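Local coordinates for CocE/NonD family hydrolase (Staphylococcus aureus subsp. aureus COL, PDB 3III), which probably acts as a serine hydrolase of the CocE/NonD family, cleaving ester or amide bonds in substrates that remain to be identified, at residues R141-Y146 / A179-P184; S136-R141 / E193-M198; S287-L292 / D317-E322. All coordinates share one frame; numbering follows the deposited sequence. Where two conformers were deposited one is given.

Contact 1: residues R141-Y146 / A179-P184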
# COMPACT_ATOMS: atom_id res chain seq x y z
N ARG A 141 -5.88 -11.14 -16.21
CA ARG A 141 -6.31 -10.66 -17.53
C ARG A 141 -5.92 -9.18 -17.75
O ARG A 141 -5.52 -8.78 -18.82
CB ARG A 141 -7.81 -10.89 -17.76
CG ARG A 141 -8.81 -10.07 -16.91
CD ARG A 141 -10.26 -10.40 -17.45
NE ARG A 141 -10.35 -9.90 -18.82
CZ ARG A 141 -11.33 -10.21 -19.68
NH1 ARG A 141 -12.33 -10.98 -19.31
NH2 ARG A 141 -11.30 -9.74 -20.91
N GLU A 142 -5.94 -8.38 -16.71
CA GLU A 142 -5.50 -7.00 -16.84
C GLU A 142 -3.96 -6.95 -17.01
O GLU A 142 -3.43 -6.20 -17.82
CB GLU A 142 -5.91 -6.20 -15.60
CG GLU A 142 -5.52 -4.76 -15.63
CD GLU A 142 -6.02 -3.94 -14.41
OE1 GLU A 142 -6.84 -3.03 -14.62
OE2 GLU A 142 -5.53 -4.16 -13.27
N ALA A 143 -3.25 -7.72 -16.19
CA ALA A 143 -1.83 -7.92 -16.36
C ALA A 143 -1.41 -8.36 -17.80
O ALA A 143 -0.34 -7.92 -18.34
CB ALA A 143 -1.36 -8.94 -15.32
N GLU A 144 -2.17 -9.26 -18.40
CA GLU A 144 -1.86 -9.74 -19.77
C GLU A 144 -1.93 -8.60 -20.79
O GLU A 144 -1.09 -8.52 -21.72
CB GLU A 144 -2.73 -10.93 -20.15
CG GLU A 144 -2.31 -12.18 -19.37
CD GLU A 144 -3.12 -13.40 -19.71
OE1 GLU A 144 -3.77 -13.38 -20.79
OE2 GLU A 144 -3.07 -14.39 -18.92
N ASP A 145 -2.92 -7.70 -20.62
CA ASP A 145 -3.06 -6.55 -21.50
C ASP A 145 -1.84 -5.61 -21.34
O ASP A 145 -1.28 -5.15 -22.32
CB ASP A 145 -4.33 -5.77 -21.18
CG ASP A 145 -5.61 -6.50 -21.59
OD1 ASP A 145 -5.55 -7.40 -22.44
OD2 ASP A 145 -6.67 -6.15 -21.03
N TYR A 146 -1.47 -5.35 -20.09
CA TYR A 146 -0.30 -4.52 -19.74
C TYR A 146 0.99 -5.09 -20.36
O TYR A 146 1.78 -4.38 -21.00
CB TYR A 146 -0.19 -4.44 -18.20
CG TYR A 146 0.61 -3.26 -17.60
CD1 TYR A 146 0.57 -3.02 -16.23
CD2 TYR A 146 1.46 -2.46 -18.36
CE1 TYR A 146 1.28 -1.99 -15.66
CE2 TYR A 146 2.19 -1.42 -17.78
CZ TYR A 146 2.09 -1.19 -16.43
OH TYR A 146 2.76 -0.17 -15.82
N ALA A 179 4.62 -7.76 -13.75
CA ALA A 179 5.97 -8.30 -13.50
C ALA A 179 5.93 -9.81 -13.21
O ALA A 179 6.90 -10.54 -13.52
CB ALA A 179 6.70 -7.54 -12.37
N SER A 180 4.81 -10.29 -12.65
CA SER A 180 4.68 -11.73 -12.39
C SER A 180 4.64 -12.57 -13.71
O SER A 180 4.85 -13.79 -13.71
CB SER A 180 3.44 -12.03 -11.50
OG SER A 180 2.23 -11.96 -12.25
N LEU A 181 4.34 -11.91 -14.82
CA LEU A 181 4.35 -12.52 -16.14
C LEU A 181 5.74 -12.43 -16.87
O LEU A 181 5.87 -12.98 -17.93
CB LEU A 181 3.26 -11.87 -17.00
CG LEU A 181 1.81 -11.88 -16.49
CD1 LEU A 181 0.90 -11.09 -17.44
CD2 LEU A 181 1.33 -13.36 -16.28
N ASN A 182 6.67 -11.67 -16.30
CA ASN A 182 8.02 -11.49 -16.83
C ASN A 182 8.06 -11.03 -18.30
O ASN A 182 8.61 -11.72 -19.17
CB ASN A 182 8.82 -12.78 -16.63
CG ASN A 182 9.10 -13.02 -15.21
OD1 ASN A 182 9.92 -12.33 -14.61
ND2 ASN A 182 8.37 -13.97 -14.60
N PRO A 183 7.54 -9.81 -18.58
CA PRO A 183 7.63 -9.31 -19.94
C PRO A 183 9.12 -9.16 -20.29
O PRO A 183 9.88 -8.60 -19.48
CB PRO A 183 6.91 -7.92 -19.86
CG PRO A 183 6.13 -7.94 -18.61
CD PRO A 183 6.90 -8.84 -17.68
N PRO A 184 9.57 -9.68 -21.48
CA PRO A 184 10.99 -9.67 -21.79
C PRO A 184 11.65 -8.26 -21.80
O PRO A 184 12.81 -8.14 -21.40
CB PRO A 184 11.06 -10.30 -23.19
CG PRO A 184 9.88 -11.20 -23.21
CD PRO A 184 8.83 -10.54 -22.40
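Glu144, whose CG lies 3.9 Å from Leu181 CD1, pairs its carboxylate with a residue beyond both segments: OE1 forms a salt bridge with Arg49. The contact with 179-184 is therefore left to the aliphatic root of Glu144, together with Ala143 and the helix backbone between them. Leu181 is the residue that reaches over. Its CD1 is anti to CA (chi2 175°), which makes this methyl the extended tip of the side chain, and it alone carries the approach, coming to 3.5 Å from Ala143 O and 3.8 Å from Ala143 CB. The same methyl, Leu181 CD1, sits 3.7 Å from Glu144 N, so it settles against the peptide unit joining Ala143 to Glu144 as well as against CB and CG. The Leu181 and Glu144 side chains cross at about a right angle and meet only where that methyl touches CG. No hydrogen bond links the two segments. In the fold, 141-146 is the opening part of helix 140-154, which lies in the connection between strands 119-124 and 162-168 of the α/β-hydrolase sheet, whereas 179-184 leads from the end of helix 170-179 into strand 186-192. Leu181 thus joins the exit of one sheet-flanking helix to the start of another. Its place is set by a type I β turn from Ala179 to Asn182, closed by a 3.0 Å hydrogen bond from Asn182 N to Ala179 O. Asn182 then takes a positive phi (54°), and the chain continues into Pro183 and Pro184, both of which touch Tyr147 and Glu151 further along helix 140-154.

Contact 2: residues S136-R141 / E193-M198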
# COMPACT_ATOMS: atom_id res chain seq x y z
N SER A 136 -11.68 -5.58 -15.17
CA SER A 136 -11.48 -6.45 -14.02
C SER A 136 -10.20 -6.02 -13.31
O SER A 136 -9.08 -6.45 -13.66
CB SER A 136 -11.41 -7.92 -14.45
OG SER A 136 -11.19 -8.70 -13.29
N PRO A 137 -10.32 -5.12 -12.35
CA PRO A 137 -9.15 -4.52 -11.71
C PRO A 137 -8.25 -5.54 -11.02
O PRO A 137 -8.74 -6.42 -10.35
CB PRO A 137 -9.74 -3.61 -10.65
CG PRO A 137 -11.14 -3.44 -10.98
CD PRO A 137 -11.57 -4.56 -11.84
N TRP A 138 -6.93 -5.39 -11.17
CA TRP A 138 -5.98 -6.13 -10.34
C TRP A 138 -6.19 -7.62 -10.54
O TRP A 138 -6.32 -8.39 -9.58
CB TRP A 138 -6.11 -5.66 -8.87
CG TRP A 138 -5.89 -4.22 -8.67
CD1 TRP A 138 -5.29 -3.37 -9.57
CD2 TRP A 138 -6.20 -3.41 -7.52
NE1 TRP A 138 -5.23 -2.12 -9.06
CE2 TRP A 138 -5.77 -2.11 -7.80
CE3 TRP A 138 -6.79 -3.66 -6.27
CZ2 TRP A 138 -5.91 -1.05 -6.89
CZ3 TRP A 138 -6.91 -2.59 -5.35
CH2 TRP A 138 -6.50 -1.31 -5.67
N SER A 139 -6.20 -8.02 -11.82
CA SER A 139 -6.37 -9.37 -12.24
C SER A 139 -5.28 -9.79 -13.21
O SER A 139 -4.59 -8.97 -13.78
CB SER A 139 -7.73 -9.52 -12.94
OG SER A 139 -7.79 -8.72 -14.14
N LYS A 140 -5.20 -11.07 -13.48
CA LYS A 140 -4.25 -11.56 -14.43
C LYS A 140 -4.60 -11.11 -15.85
O LYS A 140 -3.72 -10.77 -16.60
CB LYS A 140 -4.20 -13.08 -14.42
CG LYS A 140 -3.08 -13.61 -15.37
CD LYS A 140 -2.91 -15.08 -15.17
CE LYS A 140 -1.84 -15.64 -16.04
NZ LYS A 140 -1.68 -17.05 -15.87
N ARG A 141 -5.88 -11.14 -16.21
CA ARG A 141 -6.31 -10.66 -17.53
C ARG A 141 -5.92 -9.18 -17.75
O ARG A 141 -5.52 -8.78 -18.82
CB ARG A 141 -7.81 -10.89 -17.76
CG ARG A 141 -8.81 -10.07 -16.91
CD ARG A 141 -10.26 -10.40 -17.45
NE ARG A 141 -10.35 -9.90 -18.82
CZ ARG A 141 -11.33 -10.21 -19.68
NH1 ARG A 141 -12.33 -10.98 -19.31
NH2 ARG A 141 -11.30 -9.74 -20.91
N GLU A 193 4.16 1.98 -3.42
CA GLU A 193 2.95 1.72 -2.59
C GLU A 193 1.85 1.01 -3.39
O GLU A 193 0.97 1.64 -4.00
CB GLU A 193 2.39 2.97 -1.91
CG GLU A 193 3.41 3.58 -0.90
CD GLU A 193 2.73 4.25 0.25
OE1 GLU A 193 2.87 5.49 0.37
OE2 GLU A 193 2.06 3.51 1.00
N GLY A 194 1.93 -0.32 -3.39
CA GLY A 194 0.85 -1.13 -3.94
C GLY A 194 0.64 -2.48 -3.29
O GLY A 194 1.57 -3.26 -3.13
N LEU A 195 -0.63 -2.76 -2.99
CA LEU A 195 -1.05 -4.06 -2.53
C LEU A 195 -0.90 -5.10 -3.64
O LEU A 195 -0.68 -4.78 -4.80
CB LEU A 195 -2.51 -4.02 -2.04
CG LEU A 195 -3.62 -3.66 -3.05
CD1 LEU A 195 -4.13 -4.84 -3.78
CD2 LEU A 195 -4.77 -2.92 -2.28
N ASN A 196 -1.02 -6.37 -3.28
CA ASN A 196 -1.04 -7.43 -4.26
C ASN A 196 -1.81 -8.70 -3.86
O ASN A 196 -1.71 -9.70 -4.52
CB ASN A 196 0.38 -7.72 -4.69
CG ASN A 196 1.29 -7.90 -3.54
OD1 ASN A 196 1.11 -8.78 -2.74
ND2 ASN A 196 2.27 -6.99 -3.41
N ASP A 197 -2.61 -8.62 -2.79
CA ASP A 197 -3.50 -9.69 -2.33
C ASP A 197 -4.79 -9.05 -1.87
O ASP A 197 -4.90 -8.60 -0.76
CB ASP A 197 -2.84 -10.50 -1.21
CG ASP A 197 -3.70 -11.71 -0.75
OD1 ASP A 197 -4.93 -11.78 -1.04
OD2 ASP A 197 -3.12 -12.56 -0.00
N MSE A 198 -5.75 -8.94 -2.77
CA MSE A 198 -6.94 -8.16 -2.50
C MSE A 198 -7.70 -8.67 -1.30
O MSE A 198 -8.21 -7.87 -0.52
CB MSE A 198 -7.89 -8.14 -3.71
CG MSE A 198 -7.41 -7.26 -4.79
SE MSE A 198 -8.70 -7.20 -6.32
CE MSE A 198 -10.16 -6.17 -5.36
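The indole of Trp138 meets Leu195 and Met198 with its benzo ring. Both Leu195 methyls take part: CD2 lies 3.8 Å from Trp138 CZ3, approaching obliquely, and CD1 lies 3.8 Å from Trp138 CE3. Met198, present as selenomethionine, comes instead to the rim of the ring, with CG near the ring plane and 3.9 Å from Trp138 CE3. The selenium sits 5.4 Å from the centroid of the six-membered ring and 79° off the ring normal, a Met-aromatic contact made at the edge. Met198 SE also packs against Trp138 CB at 3.9 Å. Leu195 holds CG between its backbone N and carbonyl carbon (chi1 62°), which brings CG and its two methyls to the indole side. Here the loop leading into helix 140-154 of the α/β-hydrolase domain faces the loop that follows strand 186-192, at the carboxyl end of that strand. In the next shell, each loop is fixed at a helix start. Ser139 is the N-cap of helix 140-154: its OG binds Glu142 N and also donates to Ser136 O at 2.7 Å, an angle of 141° at the carbonyl oxygen, with the donor tilted from the carbonyl plane. That second bond ties together the two ends of the short turn from which Trp138 projects, and Glu142 OE2 accepts the backbone N-H of Trp138. Across the contact, Asp197 occupies the N-cap position of helix 198-203, while Glu201 OE1 receives both Asn196 N and Asp197 N. Leu195 N is hydrogen-bonded to His274 ND1, and Tyr214 and Trp217 of helix 213-224 touch Met198.

Contact 3: residues S287-L292 / D317-E322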
# COMPACT_ATOMS: atom_id res chain seq x y z
N SER A 287 13.52 -11.46 -7.62
CA SER A 287 14.49 -10.51 -8.19
C SER A 287 15.86 -10.51 -7.50
O SER A 287 15.93 -10.31 -6.31
CB SER A 287 13.88 -9.11 -8.11
OG SER A 287 12.61 -9.08 -8.76
N GLU A 288 16.94 -10.71 -8.24
CA GLU A 288 18.27 -10.71 -7.65
C GLU A 288 18.70 -9.29 -7.25
O GLU A 288 19.61 -9.11 -6.42
CB GLU A 288 19.27 -11.32 -8.65
CG GLU A 288 19.18 -12.82 -8.71
CD GLU A 288 20.00 -13.46 -9.86
OE1 GLU A 288 20.82 -12.77 -10.52
OE2 GLU A 288 19.79 -14.66 -10.11
N GLU A 289 18.05 -8.27 -7.83
CA GLU A 289 18.43 -6.88 -7.64
C GLU A 289 17.16 -6.15 -7.16
O GLU A 289 16.30 -5.84 -7.97
CB GLU A 289 18.92 -6.31 -8.97
CG GLU A 289 20.14 -7.06 -9.55
CD GLU A 289 20.65 -6.50 -10.90
OE1 GLU A 289 20.15 -6.86 -11.99
OE2 GLU A 289 21.58 -5.72 -10.87
N LYS A 290 17.03 -5.96 -5.86
CA LYS A 290 15.85 -5.33 -5.30
C LYS A 290 16.19 -4.45 -4.10
O LYS A 290 17.11 -4.75 -3.34
CB LYS A 290 14.81 -6.38 -4.96
CG LYS A 290 15.24 -7.45 -3.97
CD LYS A 290 14.01 -8.30 -3.53
CE LYS A 290 14.39 -9.40 -2.58
NZ LYS A 290 13.22 -10.34 -2.24
N TRP A 291 15.43 -3.35 -3.98
CA TRP A 291 15.62 -2.36 -2.93
C TRP A 291 14.29 -1.96 -2.38
O TRP A 291 13.29 -1.92 -3.10
CB TRP A 291 16.32 -1.11 -3.51
CG TRP A 291 17.76 -1.40 -3.86
CD1 TRP A 291 18.86 -1.18 -3.06
CD2 TRP A 291 18.26 -1.99 -5.06
NE1 TRP A 291 19.98 -1.61 -3.70
CE2 TRP A 291 19.64 -2.12 -4.92
CE3 TRP A 291 17.66 -2.44 -6.24
CZ2 TRP A 291 20.46 -2.66 -5.93
CZ3 TRP A 291 18.50 -2.97 -7.26
CH2 TRP A 291 19.86 -3.08 -7.08
N LEU A 292 14.28 -1.57 -1.12
CA LEU A 292 13.07 -1.13 -0.46
C LEU A 292 13.32 0.22 0.23
O LEU A 292 14.35 0.41 0.91
CB LEU A 292 12.66 -2.19 0.59
CG LEU A 292 11.54 -1.86 1.57
CD1 LEU A 292 10.25 -1.70 0.80
CD2 LEU A 292 11.42 -2.98 2.69
N ASP A 317 18.22 5.25 -14.47
CA ASP A 317 19.40 5.54 -15.27
C ASP A 317 20.29 4.30 -15.28
O ASP A 317 20.90 3.95 -16.32
CB ASP A 317 20.22 6.70 -14.69
CG ASP A 317 19.60 8.07 -14.89
OD1 ASP A 317 18.64 8.25 -15.68
OD2 ASP A 317 20.14 8.98 -14.24
N PHE A 318 20.35 3.59 -14.14
CA PHE A 318 21.15 2.34 -14.13
C PHE A 318 20.50 1.27 -15.01
O PHE A 318 21.19 0.64 -15.80
CB PHE A 318 21.32 1.83 -12.70
CG PHE A 318 22.30 0.71 -12.56
CD1 PHE A 318 23.63 0.98 -12.32
CD2 PHE A 318 21.90 -0.61 -12.65
CE1 PHE A 318 24.60 -0.08 -12.20
CE2 PHE A 318 22.84 -1.67 -12.49
CZ PHE A 318 24.18 -1.38 -12.26
N TYR A 319 19.20 1.01 -14.82
CA TYR A 319 18.55 -0.14 -15.47
C TYR A 319 18.01 0.13 -16.87
O TYR A 319 18.02 -0.78 -17.69
CB TYR A 319 17.46 -0.82 -14.56
CG TYR A 319 18.11 -1.54 -13.42
CD1 TYR A 319 18.85 -2.70 -13.63
CD2 TYR A 319 18.09 -1.00 -12.15
CE1 TYR A 319 19.50 -3.31 -12.60
CE2 TYR A 319 18.74 -1.60 -11.12
CZ TYR A 319 19.46 -2.76 -11.34
OH TYR A 319 20.18 -3.35 -10.32
N LEU A 320 17.51 1.34 -17.14
CA LEU A 320 16.93 1.64 -18.43
C LEU A 320 17.92 2.34 -19.36
O LEU A 320 17.86 2.13 -20.57
CB LEU A 320 15.68 2.49 -18.29
CG LEU A 320 14.59 1.95 -17.37
CD1 LEU A 320 13.29 2.89 -17.40
CD2 LEU A 320 14.18 0.51 -17.80
N LYS A 321 18.82 3.19 -18.83
CA LYS A 321 19.84 3.82 -19.67
C LYS A 321 21.11 2.99 -19.68
O LYS A 321 21.99 3.25 -20.50
CB LYS A 321 20.17 5.26 -19.20
CG LYS A 321 19.03 6.24 -19.45
CD LYS A 321 19.42 7.65 -19.19
CE LYS A 321 18.31 8.62 -19.64
NZ LYS A 321 18.68 10.04 -19.44
N GLU A 322 21.21 1.99 -18.80
CA GLU A 322 22.42 1.19 -18.68
C GLU A 322 23.67 2.01 -18.38
O GLU A 322 24.74 1.76 -18.89
CB GLU A 322 22.59 0.27 -19.90
CG GLU A 322 21.34 -0.56 -20.10
CD GLU A 322 21.40 -1.59 -21.21
OE1 GLU A 322 22.48 -2.07 -21.56
OE2 GLU A 322 20.35 -2.00 -21.69
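Tyr319 directs its side chain across to Glu289 and Trp291, and the far end of its ring makes the contact. CB and CG begin the reach from helix 306-319; one face of the ring is covered by Phe318, the preceding residue, whose CD2 lies 3.4 Å above the Tyr319 ring plane and over its centre. Further out the two ring carbons flanking the hydroxyl-bearing CZ find different neighbours. Tyr319 CE1 lies 3.6 Å from Glu289 OE2 and 3.7 Å from Glu289 OE1, while Tyr319 CE2 lies 4.1 Å from Trp291 CZ3, which approaches obliquely. At the tip, the hydroxyl donates to Glu289 in a weak hydrogen bond, Tyr319 OH to Glu289 OE2 2.8 Å. OE2 lies near the phenol plane, but the carboxylate itself is turned almost perpendicular to the ring, with 82° between the planes. Close to the indole plane, Tyr319 OH comes up to the rim at 3.3 Å from Trp291 CH2. It also lies 3.5 Å from Glu289 CB; from there the extended Glu289 chain (chi2 -180°) carries the carboxylate out alongside the hydroxyl. Tyr319 OH thus touches both the acid and the indole. Glu289 and Trp291 belong to the lead-in and the start of strand 290-295, a strand lying between 262-267 and 333-338 in the mixed sheet of the α/β-hydrolase domain. Helix 306-319 lies in the connection from 290-295 to the parallel neighbour 333-338, a β-α-β crossover, so the tyrosine ties the crossover helix back to the start of the strand it follows. Residues of the return leg hold both partners: Lys328 forms a salt bridge with Glu289 OE2, and Thr330 O accepts a hydrogen bond from Trp291 NE1. On the sheet side, Tyr319 also touches Ala188 of strand 186-192.

Overall arrangement
Contacts 1 and 2 form one continuous region, their centres 12 Å apart. Both use helix 140-154 and share Arg141, and along the chain contact 1 is nested inside the loop closed by contact 2. They touch directly where Leu181 CD2 lies 3.9 Å from Lys140 CE. Contact 2 is the more deeply placed, its centre about 11 Å from that of the chain, and the Trp138 side chain lies about 6 Å from a bound palmitic acid, consistent with a place near a substrate pocket. Contact 3 follows later in the chain and stands apart, its centre about 19 Å from that of contact 1 and 23 Å from that of contact 2, without touching either.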